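PDB 7LUU: subclass B3 metallo-beta-lactamase from Sphingobium indicum, which probably hydrolyses beta-lactam antibiotics at a two-zinc active site in which a glutamate is one of the metal ligands. Local coordinates for residues Ser77-Asp82 against Ile220-Ser225; Ser68-Phe73 against Gly274-Gly279. All coordinates share one frame; numbering follows the deposited sequence.

Interaction 1. Residues Ser77-Asp82 against Ile220-Ser225; sequences SVALID and IVFASS
S77 meets the far end of the F222 ring with both its backbone and its side chain. Its carbonyl O lies in the plane of the ring at the edge, 3.5 Å from F222 CZ, where it faces the slightly positive rim of C-H groups. Its CB touches the same atom, S77 CB to F222 CZ being 3.8 Å. The hydroxyl is used elsewhere: with OG beside the backbone N (chi1 -60°) it bonds to the carbonyl O of S265, at the end of strand 262-265. V78 adds only backbone, its C lying near the ring edge at 4.3 Å from F222 CE2, while its CB points away from the other strand, and the isopropyl group packs against L89. At A79 the chain again turns its CB toward strand 216-223, and the methyl comes to 3.7 Å from F222 CD2, next to the ring but neither squarely over it nor in its plane. F222 reaches across because CG stands anti to its backbone N (chi1 -170°), which carries the ring to the 77-79 backbone even though the CA atoms of A79 and F222 are 8.1 Å apart. I90, I264 and T121 pack on the same phenylalanine, so the ring is buried among side chains of both sheets. Strands 79-82 and 216-223 belong to different sheets and share no hydrogen bond here; side-chain packing joins them. This is the sheet-on-sheet interior of the alpha-beta/beta-alpha sandwich of the metallo-beta-lactamase fold, with the F222 side chain about 6 Å from that of the zinc ligand H127.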
ATOM      1  N   SER A  77       3.904  -3.890  -5.179  1.00 12.65           N
ATOM      2  CA  SER A  77       4.895  -4.012  -4.112  1.00 11.98           C
ATOM      3  C   SER A  77       4.280  -4.649  -2.882  1.00 12.73           C
ATOM      4  O   SER A  77       3.175  -4.284  -2.463  1.00 13.72           O
ATOM      5  CB  SER A  77       5.439  -2.632  -3.718  1.00 11.47           C
ATOM      6  OG  SER A  77       6.059  -2.025  -4.869  1.00 13.74           O
ATOM      7  N   VAL A  78       5.027  -5.582  -2.286  1.00 11.74           N
ATOM      8  CA  VAL A  78       4.712  -6.124  -0.952  1.00 12.69           C
ATOM      9  C   VAL A  78       6.017  -6.134  -0.163  1.00 13.73           C
ATOM     10  O   VAL A  78       7.024  -6.674  -0.649  1.00 13.98           O
ATOM     11  CB  VAL A  78       4.135  -7.563  -1.044  1.00 11.24           C
ATOM     12  CG1 VAL A  78       3.814  -8.124   0.375  1.00 12.83           C
ATOM     13  CG2 VAL A  78       2.899  -7.598  -1.998  1.00 13.45           C
ATOM     14  N   ALA A  79       6.027  -5.517   1.024  1.00 13.30           N
ATOM     15  CA  ALA A  79       7.266  -5.460   1.824  1.00 12.11           C
ATOM     16  C   ALA A  79       7.186  -6.408   3.009  1.00 12.87           C
ATOM     17  O   ALA A  79       6.098  -6.780   3.446  1.00 14.50           O
ATOM     18  CB  ALA A  79       7.525  -4.045   2.360  1.00 14.16           C
ATOM     19  N   LEU A  80       8.350  -6.806   3.530  1.00 12.65           N
ATOM     20  CA  LEU A  80       8.457  -7.699   4.700  1.00 12.95           C
ATOM     21  C   LEU A  80       9.528  -7.092   5.593  1.00 15.62           C
ATOM     22  O   LEU A  80      10.621  -6.768   5.117  1.00 15.94           O
ATOM     23  CB  LEU A  80       8.843  -9.139   4.289  1.00 15.35           C
ATOM     24  CG  LEU A  80       9.055 -10.003   5.508  1.00 12.99           C
ATOM     25  CD1 LEU A  80       7.638 -10.431   6.025  1.00 16.38           C
ATOM     26  CD2 LEU A  80       9.841 -11.228   5.002  1.00 17.00           C
ATOM     27  N   ILE A  81       9.179  -6.838   6.851  1.00 13.46           N
ATOM     28  CA  ILE A  81      10.127  -6.277   7.828  1.00 15.35           C
ATOM     29  C   ILE A  81      10.356  -7.306   8.909  1.00 16.89           C
ATOM     30  O   ILE A  81       9.395  -7.759   9.547  1.00 14.90           O
ATOM     31  CB  ILE A  81       9.585  -4.976   8.465  1.00 15.88           C
ATOM     32  CG1 ILE A  81       9.212  -3.977   7.362  1.00 19.09           C
ATOM     33  CG2 ILE A  81      10.613  -4.379   9.505  1.00 17.76           C
ATOM     34  CD1 ILE A  81       8.415  -2.805   7.935  1.00 16.99           C
ATOM     35  N   ASP A  82      11.617  -7.654   9.144  1.00 15.65           N
ATOM     36  CA  ASP A  82      11.988  -8.529  10.249  1.00 20.14           C
ATOM     37  C   ASP A  82      12.344  -7.660  11.455  1.00 21.07           C
ATOM     38  O   ASP A  82      13.427  -7.076  11.517  1.00 23.11           O
ATOM     39  CB  ASP A  82      13.130  -9.445   9.827  1.00 20.91           C
ATOM     40  CG  ASP A  82      13.654 -10.276  10.972  1.00 27.20           C
ATOM     41  OD1 ASP A  82      13.005 -10.237  12.039  1.00 24.14           O
ATOM     42  OD2 ASP A  82      14.779 -10.875  10.795  1.00 30.62           O
ATOM     43  N   ILE A 220      13.052   4.365   5.355  1.00 15.02           N
ATOM     44  CA  ILE A 220      12.314   3.770   4.241  1.00 14.31           C
ATOM     45  C   ILE A 220      10.873   4.289   4.291  1.00 15.41           C
ATOM     46  O   ILE A 220      10.241   4.380   5.368  1.00 14.67           O
ATOM     47  CB  ILE A 220      12.319   2.228   4.339  1.00 15.57           C
ATOM     48  CG1 ILE A 220      13.798   1.732   4.318  1.00 18.12           C
ATOM     49  CG2 ILE A 220      11.559   1.638   3.194  1.00 16.25           C
ATOM     50  CD1 ILE A 220      13.841   0.144   4.371  1.00 20.80           C
ATOM     51  N   VAL A 221      10.313   4.577   3.115  1.00 13.27           N
ATOM     52  CA  VAL A 221       8.923   4.967   3.000  1.00 12.73           C
ATOM     53  C   VAL A 221       8.247   3.984   2.055  1.00 13.49           C
ATOM     54  O   VAL A 221       8.682   3.858   0.910  1.00 14.61           O
ATOM     55  CB  VAL A 221       8.810   6.382   2.410  1.00 14.04           C
ATOM     56  CG1 VAL A 221       7.324   6.768   2.175  1.00 13.56           C
ATOM     57  CG2 VAL A 221       9.432   7.359   3.422  1.00 14.84           C
ATOM     58  N   PHE A 222       7.131   3.365   2.500  1.00 12.80           N
ATOM     59  CA  PHE A 222       6.296   2.557   1.613  1.00 11.85           C
ATOM     60  C   PHE A 222       5.090   3.417   1.334  1.00 11.85           C
ATOM     61  O   PHE A 222       4.234   3.600   2.226  1.00 13.84           O
ATOM     62  CB  PHE A 222       5.932   1.230   2.290  1.00 11.69           C
ATOM     63  CG  PHE A 222       5.256   0.221   1.333  1.00 11.64           C
ATOM     64  CD1 PHE A 222       4.051   0.537   0.740  1.00 12.44           C
ATOM     65  CD2 PHE A 222       5.891  -0.998   0.991  1.00 12.50           C
ATOM     66  CE1 PHE A 222       3.416  -0.366  -0.077  1.00 11.66           C
ATOM     67  CE2 PHE A 222       5.246  -1.921   0.179  1.00 14.43           C
ATOM     68  CZ  PHE A 222       4.017  -1.610  -0.370  1.00 13.85           C
ATOM     69  N   ALA A 223       5.062   4.017   0.133  1.00 12.96           N
ATOM     70  CA  ALA A 223       4.067   5.060  -0.213  1.00 12.25           C
ATOM     71  C   ALA A 223       2.825   4.438  -0.797  1.00 12.76           C
ATOM     72  O   ALA A 223       2.909   3.559  -1.660  1.00 13.94           O
ATOM     73  CB  ALA A 223       4.672   6.039  -1.254  1.00 15.12           C
ATOM     74  N   SER A 224       1.653   4.853  -0.288  1.00 13.65           N
ATOM     75  CA  SER A 224       0.428   4.500  -0.990  1.00 13.68           C
ATOM     76  C   SER A 224       0.402   5.157  -2.355  1.00 12.11           C
ATOM     77  O   SER A 224       1.109   6.154  -2.612  1.00 15.73           O
ATOM     78  CB  SER A 224      -0.820   4.960  -0.227  1.00 13.71           C
ATOM     79  OG  SER A 224      -0.922   6.410  -0.324  1.00 15.89           O
ATOM     80  N   SER A 225      -0.336   4.516  -3.269  1.00 12.54           N
ATOM     81  CA  SER A 225      -0.659   5.204  -4.514  1.00 12.98           C
ATOM     82  C   SER A 225      -1.173   6.599  -4.237  1.00 14.04           C
ATOM     83  O   SER A 225      -1.995   6.806  -3.349  1.00 15.92           O
ATOM     84  CB  SER A 225      -1.695   4.410  -5.273  1.00 12.38           C
ATOM     85  OG  SER A 225      -2.046   5.119  -6.482  1.00 16.56           O
TER

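Interaction 2. Residues Ser68-Phe73 against Gly274-Gly279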
ATOM      1  N   SER A  68      14.812  -5.288   6.046  1.00 15.31           N
ATOM      2  CA  SER A  68      13.618  -4.996   5.269  1.00 13.57           C
ATOM      3  C   SER A  68      13.792  -5.583   3.884  1.00 15.51           C
ATOM      4  O   SER A  68      14.868  -5.440   3.265  1.00 16.35           O
ATOM      5  CB  SER A  68      13.455  -3.430   5.181  1.00 14.54           C
ATOM      6  OG  SER A  68      13.135  -2.951   6.521  1.00 16.06           O
ATOM      7  N   TYR A  69      12.718  -6.180   3.390  1.00 13.31           N
ATOM      8  CA  TYR A  69      12.748  -6.954   2.152  1.00 14.63           C
ATOM      9  C   TYR A  69      11.554  -6.655   1.257  1.00 13.42           C
ATOM     10  O   TYR A  69      10.515  -6.185   1.695  1.00 14.24           O
ATOM     11  CB  TYR A  69      12.702  -8.470   2.446  1.00 14.81           C
ATOM     12  CG  TYR A  69      13.771  -8.938   3.382  1.00 15.16           C
ATOM     13  CD1 TYR A  69      13.658  -8.751   4.764  1.00 16.24           C
ATOM     14  CD2 TYR A  69      14.901  -9.571   2.889  1.00 18.21           C
ATOM     15  CE1 TYR A  69      14.676  -9.224   5.661  1.00 17.13           C
ATOM     16  CE2 TYR A  69      15.905 -10.042   3.775  1.00 19.39           C
ATOM     17  CZ  TYR A  69      15.777  -9.874   5.141  1.00 19.78           C
ATOM     18  OH  TYR A  69      16.791 -10.324   6.014  1.00 21.17           O
ATOM     19  N   LEU A  70      11.695  -7.049   0.002  1.00 14.13           N
ATOM     20  CA  LEU A  70      10.568  -7.073  -0.939  1.00 13.62           C
ATOM     21  C   LEU A  70      10.179  -8.504  -1.254  1.00 13.63           C
ATOM     22  O   LEU A  70      11.037  -9.339  -1.597  1.00 15.85           O
ATOM     23  CB  LEU A  70      10.942  -6.389  -2.252  1.00 13.82           C
ATOM     24  CG  LEU A  70      11.062  -4.870  -2.007  1.00 13.91           C
ATOM     25  CD1 LEU A  70      11.579  -4.130  -3.241  1.00 16.46           C
ATOM     26  CD2 LEU A  70       9.768  -4.192  -1.427  1.00 17.01           C
ATOM     27  N   VAL A  71       8.881  -8.783  -1.165  1.00 13.00           N
ATOM     28  CA  VAL A  71       8.375 -10.144  -1.452  1.00 13.86           C
ATOM     29  C   VAL A  71       7.187 -10.104  -2.411  1.00 13.50           C
ATOM     30  O   VAL A  71       6.445 -11.076  -2.557  1.00 15.83           O
ATOM     31  CB  VAL A  71       7.984 -10.903  -0.173  1.00 13.08           C
ATOM     32  CG1 VAL A  71       9.259 -11.229   0.631  1.00 14.05           C
ATOM     33  CG2 VAL A  71       6.941 -10.120   0.677  1.00 13.86           C
ATOM     34  N   GLY A  72       7.026  -8.985  -3.100  1.00 13.34           N
ATOM     35  CA  GLY A  72       5.957  -8.793  -4.050  1.00 12.99           C
ATOM     36  C   GLY A  72       6.323  -9.154  -5.486  1.00 13.50           C
ATOM     37  O   GLY A  72       6.945 -10.213  -5.738  1.00 16.85           O
ATOM     38  N   PHE A  73       5.784  -8.398  -6.430  1.00 12.66           N
ATOM     39  CA  PHE A  73       5.747  -8.791  -7.855  1.00 15.69           C
ATOM     40  C   PHE A  73       6.206  -7.627  -8.725  1.00 18.42           C
ATOM     41  O   PHE A  73       6.414  -6.524  -8.229  1.00 18.45           O
ATOM     42  CB  PHE A  73       4.320  -9.184  -8.237  1.00 16.08           C
ATOM     43  CG  PHE A  73       3.747 -10.184  -7.286  1.00 14.74           C
ATOM     44  CD1 PHE A  73       4.032 -11.521  -7.473  1.00 17.18           C
ATOM     45  CD2 PHE A  73       3.045  -9.794  -6.117  1.00 15.94           C
ATOM     46  CE1 PHE A  73       3.562 -12.466  -6.571  1.00 21.54           C
ATOM     47  CE2 PHE A  73       2.611 -10.755  -5.212  1.00 16.02           C
ATOM     48  CZ  PHE A  73       2.848 -12.078  -5.418  1.00 17.85           C
ATOM     49  N   GLY A 274      12.782  -0.259 -11.844  1.00 22.29           N
ATOM     50  CA  GLY A 274      13.299  -0.949 -10.672  1.00 24.35           C
ATOM     51  C   GLY A 274      12.268  -0.981  -9.556  1.00 19.75           C
ATOM     52  O   GLY A 274      11.165  -0.438  -9.644  1.00 22.31           O
ATOM     53  N   ARG A 275      12.649  -1.648  -8.484  1.00 14.21           N
ATOM     54  CA  ARG A 275      11.704  -2.000  -7.442  1.00 12.93           C
ATOM     55  C   ARG A 275      11.604  -0.971  -6.339  1.00 14.99           C
ATOM     56  O   ARG A 275      10.634  -1.014  -5.563  1.00 15.86           O
ATOM     57  CB  ARG A 275      12.135  -3.317  -6.802  1.00 15.82           C
ATOM     58  CG  ARG A 275      12.357  -4.401  -7.866  1.00 17.99           C
ATOM     59  CD  ARG A 275      12.599  -5.785  -7.226  1.00 15.29           C
ATOM     60  NE  ARG A 275      11.396  -6.326  -6.587  1.00 16.96           N
ATOM     61  CZ  ARG A 275      11.378  -7.508  -5.979  1.00 17.32           C
ATOM     62  NH1 ARG A 275      12.528  -8.207  -5.892  1.00 16.88           N
ATOM     63  NH2 ARG A 275      10.229  -7.989  -5.494  1.00 16.66           N
ATOM     64  N   TYR A 276      12.623  -0.130  -6.171  1.00 13.77           N
ATOM     65  CA  TYR A 276      12.500   0.998  -5.267  1.00 13.80           C
ATOM     66  C   TYR A 276      13.451   2.083  -5.733  1.00 17.28           C
ATOM     67  O   TYR A 276      14.382   1.807  -6.495  1.00 17.00           O
ATOM     68  CB  TYR A 276      12.805   0.592  -3.786  1.00 15.97           C
ATOM     69  CG  TYR A 276      14.186  -0.050  -3.510  1.00 16.79           C
ATOM     70  CD1 TYR A 276      14.370  -1.464  -3.661  1.00 15.24           C
ATOM     71  CD2 TYR A 276      15.261   0.743  -3.095  1.00 15.90           C
ATOM     72  CE1 TYR A 276      15.628  -2.064  -3.372  1.00 15.26           C
ATOM     73  CE2 TYR A 276      16.502   0.147  -2.774  1.00 16.99           C
ATOM     74  CZ  TYR A 276      16.638  -1.258  -2.913  1.00 17.01           C
ATOM     75  OH  TYR A 276      17.844  -1.840  -2.650  1.00 21.28           O
ATOM     76  N   GLY A 277      13.210   3.310  -5.281  1.00 14.81           N
ATOM     77  CA  GLY A 277      14.049   4.464  -5.628  1.00 13.53           C
ATOM     78  C   GLY A 277      14.773   4.889  -4.368  1.00 16.05           C
ATOM     79  O   GLY A 277      14.278   4.667  -3.257  1.00 17.13           O
ATOM     80  N   SER A 278      15.962   5.453  -4.548  1.00 14.07           N
ATOM     81  CA  SER A 278      16.741   5.862  -3.381  1.00 14.44           C
ATOM     82  C   SER A 278      17.366   7.232  -3.572  1.00 17.27           C
ATOM     83  O   SER A 278      17.626   7.702  -4.685  1.00 16.83           O
ATOM     84  CB  SER A 278      17.922   4.875  -3.133  1.00 15.02           C
ATOM     85  OG  SER A 278      17.460   3.572  -2.931  1.00 16.19           O
ATOM     86  N   GLY A 279      17.647   7.876  -2.455  1.00 15.25           N
ATOM     87  CA  GLY A 279      18.461   9.077  -2.529  1.00 16.46           C
ATOM     88  C   GLY A 279      17.628  10.315  -2.326  1.00 15.94           C
ATOM     89  O   GLY A 279      16.400  10.305  -2.439  1.00 17.43           O
TER
HETATM   90  O   HOH W   1       9.564 -10.755  -4.881  1.00 15.56           O
HETATM   91  O   HOH W   2       8.032  -6.088  -6.193  1.00 23.86           O
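R275 lies along L70, the two side chains running past each other in opposite directions, and the arginine meets the other segment at its base, at NE and over its guanidinium. At its base, R275 CB touches the branch end of the leucine, 3.7 Å from L70 CD1. CG leaves beside the backbone N, and a bend at chi3 (69°) helps bring the chain back along L70, with NE 4.0 Å from the same CD1. The guanidinium then lays one face over the leucine: L70 CB sits 3.7 Å above its plane, displaced toward the NH2 rim. At the tip, NH2 donates to two waters. Water 1, 2.9 Å from R275 NH2, passes the link on to the carbonyl O of G72; water 2, 3.0 Å from R275 NH2 and in the guanidinium plane at its edge, donates to F73 O at 2.6 Å. NH1 turns to other partners, a salt bridge with E62 and a hydrogen bond to the carbonyl O of P60. Beside the arginine, Y276 crosses L70 at a slant, its CD1 3.9 Å from L70 CD1, and I264 and V64 also pack on the leucine. The aliphatic side of L70 thus supports the water-bridged arginine, joining strand 68-70 of one sheet to the segment leading into strand 277-278, one edge strand of the other, at a margin of the two-sheet metallo-beta-lactamase sandwich.

How the interactions relate
Interactions 1 and 2 join the same two sheets, with centres about 8 Å apart. Their first segments hold the neighbouring antiparallel strands 68-70 and 79-82, paired by probable hydrogen bonds from Y69 N to L80 O (2.8 Å) and, just past the strand ends, from V71 N to V78 O (2.9 Å). Packing adds to this: I220 CD1 of interaction 1 lies 3.7 Å from S68 CB of interaction 2. I264, on strand 262-265, touches F222 in the first contact and L70 in the second. Interaction 1 is the deeper and nearer the metals, its F222 side chain about 10 Å from a zinc ion; interaction 2 lies farther out, with G72 about 13 Å from a bound zinc ion.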